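PDB 5XBN: Wss1p from Saccharomyces cerevisiae FostersO, which acts as a zinc-dependent metalloendopeptidase on DNA-binding proteins and takes part in the repair of toxic DNA-protein cross-links. Local coordinates for residues Val66-Gln77 and Gly87-Thr98. Numbering follows the deposited sequence.
Sequences VTNLVEFYPRDQ and GSKIMLRLRCST
Asn68 to Glu71 pair in parallel with Lys89 to Leu92, and backbone bonds alternate between the strands. Ile90 donates its N-H to Asn68 O and accepts that of Val70 at its own O, both N to O distances 2.9 Å; Leu92 N then reaches Val70 O, and Phe72 N bonds to Leu92 O.

Apolar packing differs by face. Leu69 CD1 lies 3.8 Å from both Ile90 CG2 and Leu92 CD1, on the face where Ile90 also touches Glu116, probably the catalytic glutamate, on the zinc-binding HExxH helix. On the opposite face, Val70 CG2 presses against Met91 CG at 3.5 Å. With CG set between the backbone N and carbonyl carbon (chi1 74°), the Phe72 ring stands between Pro74 CD and Met91 CB, the latter 3.7 Å from its centroid in a CH-pi contact. Met91 SE (selenomethionine) lies 4.8 Å from the Phe72 centroid, an oblique Met-aromatic contact.

Polar side chains take over toward the C-terminal ends of the strands, starting with Glu71, the last firmly paired residue. In a salt bridge, Arg95 NE binds the syn lone pair of Glu71 OE2 at 2.9 Å, the carboxylate and guanidinium only 14° from coplanar. One water bridges Glu71 OE1 and Arg95 NH2, another joins Glu71 OE2, Phe72 O and Leu94 N; Arg95 NH1 also bonds to Pro39 O and Glu71 OE1 to Leu35 N. Tyr73 OH donates to Cys96 O at 2.6 Å. Arg93 NH2 donates to Pro74 O at 3.0 Å, its guanidinium between Pro74 CD and Ser97 CB, while NE binds Leu79 O.

Thus backbone bonds and apolar packing join the sheet's central strands beside the zinc-binding helix, whereas charged groups, a phenol and waters connect their C-terminal ends and the chain beyond.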
ATOM      1  N   VAL A  66      -6.796  -7.835  -3.110  1.00 19.21           N
ATOM      2  CA  VAL A  66      -5.959  -8.072  -1.926  1.00 18.01           C
ATOM      3  C   VAL A  66      -6.865  -8.525  -0.781  1.00 20.65           C
ATOM      4  O   VAL A  66      -7.921  -7.947  -0.576  1.00 24.30           O
ATOM      5  CB  VAL A  66      -5.171  -6.816  -1.500  1.00 22.06           C
ATOM      6  CG1 VAL A  66      -4.439  -7.042  -0.159  1.00 18.33           C
ATOM      7  CG2 VAL A  66      -4.172  -6.413  -2.581  1.00 24.54           C
ATOM      8  N   THR A  67      -6.476  -9.566  -0.050  1.00 21.18           N
ATOM      9  CA  THR A  67      -7.317 -10.004   1.053  1.00 19.76           C
ATOM     10  C   THR A  67      -7.042  -9.143   2.280  1.00 20.37           C
ATOM     11  O   THR A  67      -7.952  -8.508   2.806  1.00 23.00           O
ATOM     12  CB  THR A  67      -7.116 -11.493   1.370  1.00 23.92           C
ATOM     13  OG1 THR A  67      -7.436 -12.261   0.194  1.00 22.09           O
ATOM     14  CG2 THR A  67      -8.026 -11.920   2.508  1.00 23.92           C
ATOM     15  N   ASN A  68      -5.783  -9.104   2.710  1.00 18.81           N
ATOM     16  CA  ASN A  68      -5.373  -8.294   3.858  1.00 17.06           C
ATOM     17  C   ASN A  68      -4.352  -7.238   3.483  1.00 19.41           C
ATOM     18  O   ASN A  68      -3.343  -7.565   2.864  1.00 21.32           O
ATOM     19  CB  ASN A  68      -4.748  -9.167   4.954  1.00 17.57           C
ATOM     20  CG  ASN A  68      -5.724 -10.161   5.532  1.00 21.81           C
ATOM     21  OD1 ASN A  68      -6.644  -9.785   6.247  1.00 21.88           O
ATOM     22  ND2 ASN A  68      -5.520 -11.437   5.233  1.00 23.67           N
ATOM     23  N   LEU A  69      -4.602  -5.996   3.883  1.00 16.39           N
ATOM     24  CA  LEU A  69      -3.602  -4.933   3.777  1.00 17.09           C
ATOM     25  C   LEU A  69      -3.264  -4.495   5.189  1.00 18.35           C
ATOM     26  O   LEU A  69      -4.115  -3.955   5.879  1.00 17.66           O
ATOM     27  CB  LEU A  69      -4.132  -3.745   2.965  1.00 17.30           C
ATOM     28  CG  LEU A  69      -3.207  -2.523   2.929  1.00 18.54           C
ATOM     29  CD1 LEU A  69      -1.880  -2.884   2.310  1.00 19.90           C
ATOM     30  CD2 LEU A  69      -3.880  -1.372   2.177  1.00 22.83           C
ATOM     31  N   VAL A  70      -2.029  -4.713   5.623  1.00 17.10           N
ATOM     32  CA  VAL A  70      -1.716  -4.511   7.029  1.00 18.24           C
ATOM     33  C   VAL A  70      -0.412  -3.743   7.227  1.00 20.56           C
ATOM     34  O   VAL A  70       0.450  -3.711   6.350  1.00 18.82           O
ATOM     35  CB  VAL A  70      -1.629  -5.872   7.777  1.00 20.72           C
ATOM     36  CG1 VAL A  70      -2.947  -6.664   7.669  1.00 24.78           C
ATOM     37  CG2 VAL A  70      -0.493  -6.692   7.244  1.00 23.18           C
ATOM     38  N   GLU A  71      -0.283  -3.114   8.395  1.00 18.93           N
ATOM     39  CA  GLU A  71       0.949  -2.436   8.789  1.00 18.16           C
ATOM     40  C   GLU A  71       1.951  -3.432   9.367  1.00 23.26           C
ATOM     41  O   GLU A  71       1.555  -4.357  10.074  1.00 21.61           O
ATOM     42  CB  GLU A  71       0.656  -1.371   9.840  1.00 20.62           C
ATOM     43  CG  GLU A  71       1.908  -0.697  10.377  1.00 20.61           C
ATOM     44  CD  GLU A  71       1.614   0.271  11.498  1.00 23.61           C
ATOM     45  OE1 GLU A  71       0.522   0.188  12.098  1.00 23.02           O
ATOM     46  OE2 GLU A  71       2.492   1.114  11.767  1.00 26.66           O
ATOM     47  N   PHE A  72       3.237  -3.251   9.084  1.00 21.26           N
ATOM     48  CA  PHE A  72       4.262  -3.955   9.858  1.00 21.30           C
ATOM     49  C   PHE A  72       5.396  -2.969  10.109  1.00 24.60           C
ATOM     50  O   PHE A  72       5.344  -1.837   9.624  1.00 23.31           O
ATOM     51  CB  PHE A  72       4.669  -5.298   9.174  1.00 22.97           C
ATOM     52  CG  PHE A  72       5.547  -5.187   7.936  1.00 22.58           C
ATOM     53  CD1 PHE A  72       6.401  -6.233   7.579  1.00 24.77           C
ATOM     54  CD2 PHE A  72       5.562  -4.044   7.165  1.00 22.79           C
ATOM     55  CE1 PHE A  72       7.193  -6.153   6.425  1.00 27.69           C
ATOM     56  CE2 PHE A  72       6.370  -3.947   6.039  1.00 22.53           C
ATOM     57  CZ  PHE A  72       7.175  -5.001   5.667  1.00 25.17           C
ATOM     58  N   TYR A  73       6.341  -3.350  10.958  1.00 23.00           N
ATOM     59  CA  TYR A  73       7.410  -2.451  11.374  1.00 25.37           C
ATOM     60  C   TYR A  73       8.641  -3.297  11.664  1.00 25.76           C
ATOM     61  O   TYR A  73       9.011  -3.486  12.821  1.00 27.22           O
ATOM     62  CB  TYR A  73       6.985  -1.641  12.611  1.00 26.65           C
ATOM     63  CG  TYR A  73       7.890  -0.482  12.937  1.00 24.10           C
ATOM     64  CD1 TYR A  73       7.926   0.644  12.131  1.00 26.17           C
ATOM     65  CD2 TYR A  73       8.703  -0.513  14.067  1.00 33.19           C
ATOM     66  CE1 TYR A  73       8.765   1.709  12.427  1.00 30.05           C
ATOM     67  CE2 TYR A  73       9.544   0.550  14.370  1.00 34.00           C
ATOM     68  CZ  TYR A  73       9.569   1.654  13.547  1.00 39.53           C
ATOM     69  OH  TYR A  73      10.401   2.712  13.848  1.00 39.75           O
ATOM     70  N   PRO A  74       9.260  -3.849  10.611  1.00 26.06           N
ATOM     71  CA  PRO A  74      10.306  -4.856  10.815  1.00 27.14           C
ATOM     72  C   PRO A  74      11.599  -4.251  11.356  1.00 30.83           C
ATOM     73  O   PRO A  74      11.877  -3.077  11.109  1.00 29.95           O
ATOM     74  CB  PRO A  74      10.516  -5.438   9.412  1.00 29.79           C
ATOM     75  CG  PRO A  74      10.065  -4.376   8.487  1.00 31.65           C
ATOM     76  CD  PRO A  74       8.956  -3.645   9.182  1.00 28.74           C
ATOM     77  N   ARG A  75      12.365  -5.051  12.094  1.00 31.63           N
ATOM     78  CA  ARG A  75      13.664  -4.612  12.605  1.00 37.30           C
ATOM     79  C   ARG A  75      14.580  -4.244  11.450  1.00 38.23           C
ATOM     80  O   ARG A  75      15.345  -3.284  11.530  1.00 44.46           O
ATOM     81  CB  ARG A  75      14.301  -5.703  13.466  1.00 41.35           C
ATOM     82  CG  ARG A  75      13.830  -5.701  14.901  1.00 45.38           C
ATOM     83  CD  ARG A  75      14.292  -4.443  15.612  1.00 50.48           C
ATOM     84  NE  ARG A  75      15.726  -4.469  15.894  1.00 52.23           N
ATOM     85  CZ  ARG A  75      16.386  -3.477  16.484  1.00 47.93           C
ATOM     86  NH1 ARG A  75      15.740  -2.374  16.844  1.00 51.77           N
ATOM     87  NH2 ARG A  75      17.688  -3.580  16.707  1.00 45.83           N
ATOM     88  N   ASP A  76      14.484  -5.022  10.375  1.00 35.22           N
ATOM     89  CA  ASP A  76      15.204  -4.752   9.137  1.00 39.45           C
ATOM     90  C   ASP A  76      14.724  -3.422   8.562  1.00 39.76           C
ATOM     91  O   ASP A  76      13.626  -3.344   8.011  1.00 35.39           O
ATOM     92  CB  ASP A  76      14.981  -5.897   8.140  1.00 35.25           C
ATOM     93  CG  ASP A  76      15.733  -5.705   6.835  1.00 39.76           C
ATOM     94  OD1 ASP A  76      16.302  -4.613   6.617  1.00 38.73           O
ATOM     95  OD2 ASP A  76      15.746  -6.652   6.016  1.00 38.98           O
ATOM     96  N   GLN A  77      15.551  -2.384   8.676  1.00 37.07           N
ATOM     97  CA  GLN A  77      15.126  -1.027   8.328  1.00 37.76           C
ATOM     98  C   GLN A  77      15.010  -0.766   6.825  1.00 35.75           C
ATOM     99  O   GLN A  77      14.401   0.216   6.421  1.00 40.84           O
ATOM    100  CB  GLN A  77      16.077  -0.003   8.960  1.00 43.59           C
ATOM    101  CG  GLN A  77      16.096  -0.067  10.480  1.00 45.55           C
ATOM    102  CD  GLN A  77      16.923   1.036  11.123  1.00 55.77           C
ATOM    103  OE1 GLN A  77      17.125   2.105  10.542  1.00 57.38           O
ATOM    104  NE2 GLN A  77      17.407   0.778  12.335  1.00 53.59           N
ATOM    105  N   GLY A  87      -0.890 -11.206  -3.237  1.00 22.93           N
ATOM    106  CA  GLY A  87      -1.993 -10.371  -2.814  1.00 20.69           C
ATOM    107  C   GLY A  87      -2.820 -10.901  -1.667  1.00 23.93           C
ATOM    108  O   GLY A  87      -3.706 -10.210  -1.194  1.00 23.25           O
ATOM    109  N   SER A  88      -2.550 -12.119  -1.203  1.00 20.63           N
ATOM    110  CA  SER A  88      -3.262 -12.596  -0.025  1.00 20.58           C
ATOM    111  C   SER A  88      -3.027 -11.635   1.136  1.00 21.24           C
ATOM    112  O   SER A  88      -3.945 -11.279   1.881  1.00 21.94           O
ATOM    113  CB  SER A  88      -2.818 -13.996   0.367  1.00 29.45           C
ATOM    114  OG  SER A  88      -3.657 -14.456   1.407  1.00 35.17           O
ATOM    115  N   LYS A  89      -1.783 -11.213   1.277  1.00 17.77           N
ATOM    116  CA  LYS A  89      -1.450 -10.219   2.295  1.00 17.55           C
ATOM    117  C   LYS A  89      -0.411  -9.260   1.749  1.00 20.09           C
ATOM    118  O   LYS A  89       0.620  -9.681   1.222  1.00 21.97           O
ATOM    119  CB  LYS A  89      -0.939 -10.900   3.574  1.00 21.31           C
ATOM    120  CG  LYS A  89      -0.730  -9.930   4.744  1.00 20.19           C
ATOM    121  CD  LYS A  89      -0.109 -10.619   5.960  1.00 22.61           C
ATOM    122  CE  LYS A  89      -1.039 -11.627   6.591  1.00 28.23           C
ATOM    123  NZ  LYS A  89      -0.372 -12.336   7.734  1.00 24.51           N
ATOM    124  N   ILE A  90      -0.697  -7.963   1.843  1.00 17.48           N
ATOM    125  CA  ILE A  90       0.325  -6.972   1.571  1.00 14.55           C
ATOM    126  C   ILE A  90       0.615  -6.267   2.869  1.00 17.14           C
ATOM    127  O   ILE A  90      -0.313  -5.837   3.549  1.00 18.38           O
ATOM    128  CB  ILE A  90      -0.104  -5.966   0.490  1.00 17.24           C
ATOM    129  CG1 ILE A  90      -0.015  -6.640  -0.876  1.00 19.60           C
ATOM    130  CG2 ILE A  90       0.830  -4.755   0.492  1.00 16.55           C
ATOM    131  CD1 ILE A  90      -0.501  -5.760  -2.010  1.00 18.18           C
HETATM  132  N   MSE A  91       1.893  -6.229   3.242  1.00 16.69           N
HETATM  133  CA  MSE A  91       2.327  -5.511   4.437  1.00 20.78           C
HETATM  134  C   MSE A  91       2.999  -4.209   4.033  1.00 19.71           C
HETATM  135  O   MSE A  91       3.772  -4.172   3.082  1.00 24.06           O
HETATM  136  CB  MSE A  91       3.264  -6.389   5.284  1.00 20.74           C
HETATM  137  CG  MSE A  91       2.542  -7.619   5.794  1.00 26.45           C
HETATM  138 SE   MSE A  91       3.539  -9.006   6.768  0.44 30.74          SE
HETATM  139  CE  MSE A  91       4.474  -9.777   5.281  1.00 32.95           C
ATOM    140  N   LEU A  92       2.673  -3.134   4.743  1.00 18.09           N
ATOM    141  CA  LEU A  92       3.264  -1.823   4.491  1.00 20.18           C
ATOM    142  C   LEU A  92       3.866  -1.258   5.759  1.00 19.40           C
ATOM    143  O   LEU A  92       3.214  -1.251   6.793  1.00 21.91           O
ATOM    144  CB  LEU A  92       2.215  -0.831   3.978  1.00 19.68           C
ATOM    145  CG  LEU A  92       1.507  -1.036   2.633  1.00 21.64           C
ATOM    146  CD1 LEU A  92       0.486   0.101   2.429  1.00 22.55           C
ATOM    147  CD2 LEU A  92       2.524  -1.072   1.516  1.00 23.06           C
ATOM    148  N   ARG A  93       5.090  -0.756   5.670  1.00 20.56           N
ATOM    149  CA  ARG A  93       5.656   0.066   6.734  1.00 20.32           C
ATOM    150  C   ARG A  93       5.032   1.450   6.659  1.00 22.53           C
ATOM    151  O   ARG A  93       5.082   2.088   5.609  1.00 23.21           O
ATOM    152  CB  ARG A  93       7.175   0.167   6.611  1.00 21.06           C
ATOM    153  CG  ARG A  93       7.800   1.019   7.718  1.00 27.06           C
ATOM    154  CD  ARG A  93       9.270   1.308   7.423  1.00 29.32           C
ATOM    155  NE  ARG A  93      10.130   0.131   7.558  1.00 28.04           N
ATOM    156  CZ  ARG A  93      10.641  -0.298   8.707  1.00 33.89           C
ATOM    157  NH1 ARG A  93      10.373   0.345   9.837  1.00 35.15           N
ATOM    158  NH2 ARG A  93      11.425  -1.364   8.728  1.00 32.83           N
ATOM    159  N   LEU A  94       4.429   1.900   7.758  1.00 22.06           N
ATOM    160  CA  LEU A  94       3.786   3.214   7.812  1.00 21.05           C
ATOM    161  C   LEU A  94       4.626   4.238   8.565  1.00 26.60           C
ATOM    162  O   LEU A  94       4.422   5.439   8.430  1.00 27.72           O
ATOM    163  CB  LEU A  94       2.419   3.120   8.494  1.00 25.10           C
ATOM    164  CG  LEU A  94       1.360   2.204   7.889  1.00 23.42           C
ATOM    165  CD1 LEU A  94       0.087   2.316   8.706  1.00 21.84           C
ATOM    166  CD2 LEU A  94       1.094   2.547   6.429  1.00 22.51           C
ATOM    167  N   ARG A  95       5.564   3.746   9.363  1.00 26.10           N
ATOM    168  CA  ARG A  95       6.294   4.589  10.307  1.00 28.44           C
ATOM    169  C   ARG A  95       7.787   4.658  10.009  1.00 30.63           C
ATOM    170  O   ARG A  95       8.371   3.685   9.542  1.00 29.99           O
ATOM    171  CB  ARG A  95       6.076   4.063  11.725  1.00 23.88           C
ATOM    172  CG  ARG A  95       4.634   4.096  12.176  1.00 26.09           C
ATOM    173  CD  ARG A  95       4.437   3.225  13.399  1.00 28.98           C
ATOM    174  NE  ARG A  95       3.029   3.110  13.740  1.00 25.84           N
ATOM    175  CZ  ARG A  95       2.386   3.964  14.530  1.00 32.26           C
ATOM    176  NH1 ARG A  95       3.042   4.990  15.067  1.00 30.14           N
ATOM    177  NH2 ARG A  95       1.095   3.790  14.780  1.00 26.91           N
ATOM    178  N   CYS A  96       8.406   5.801  10.301  1.00 31.11           N
ATOM    179  CA  CYS A  96       9.857   5.952  10.139  1.00 35.71           C
ATOM    180  C   CYS A  96      10.629   4.912  10.949  1.00 36.05           C
ATOM    181  O   CYS A  96      10.321   4.661  12.118  1.00 39.04           O
ATOM    182  CB  CYS A  96      10.300   7.364  10.542  1.00 42.48           C
ATOM    183  SG  CYS A  96      10.130   8.591   9.225  1.00 61.88           S
ATOM    184  N   SER A  97      11.636   4.312  10.321  1.00 39.61           N
ATOM    185  CA  SER A  97      12.344   3.182  10.913  1.00 40.62           C
ATOM    186  C   SER A  97      13.291   3.605  12.033  1.00 45.67           C
ATOM    187  O   SER A  97      13.817   2.759  12.753  1.00 52.10           O
ATOM    188  CB  SER A  97      13.123   2.423   9.838  1.00 43.59           C
ATOM    189  OG  SER A  97      14.083   3.259   9.216  1.00 49.09           O
ATOM    190  N   THR A  98      13.509   4.910  12.173  1.00 44.88           N
ATOM    191  CA  THR A  98      14.325   5.437  13.264  1.00 46.32           C
ATOM    192  C   THR A  98      13.504   6.260  14.253  1.00 46.89           C
ATOM    193  O   THR A  98      14.062   6.896  15.148  1.00 52.37           O
ATOM    194  CB  THR A  98      15.487   6.321  12.751  1.00 47.62           C
ATOM    195  OG1 THR A  98      14.963   7.426  12.005  1.00 46.21           O
ATOM    196  CG2 THR A  98      16.440   5.515  11.883  1.00 47.03           C
TER
HETATM  197  O   HOH W   1       4.813   0.847  10.358  1.00 24.07           O
HETATM  198  O   HOH W   2      -0.277   1.529  14.375  1.00 25.97           O
HETATM  199  O   HOH W   3      12.163  -0.247  11.937  1.00 38.74           O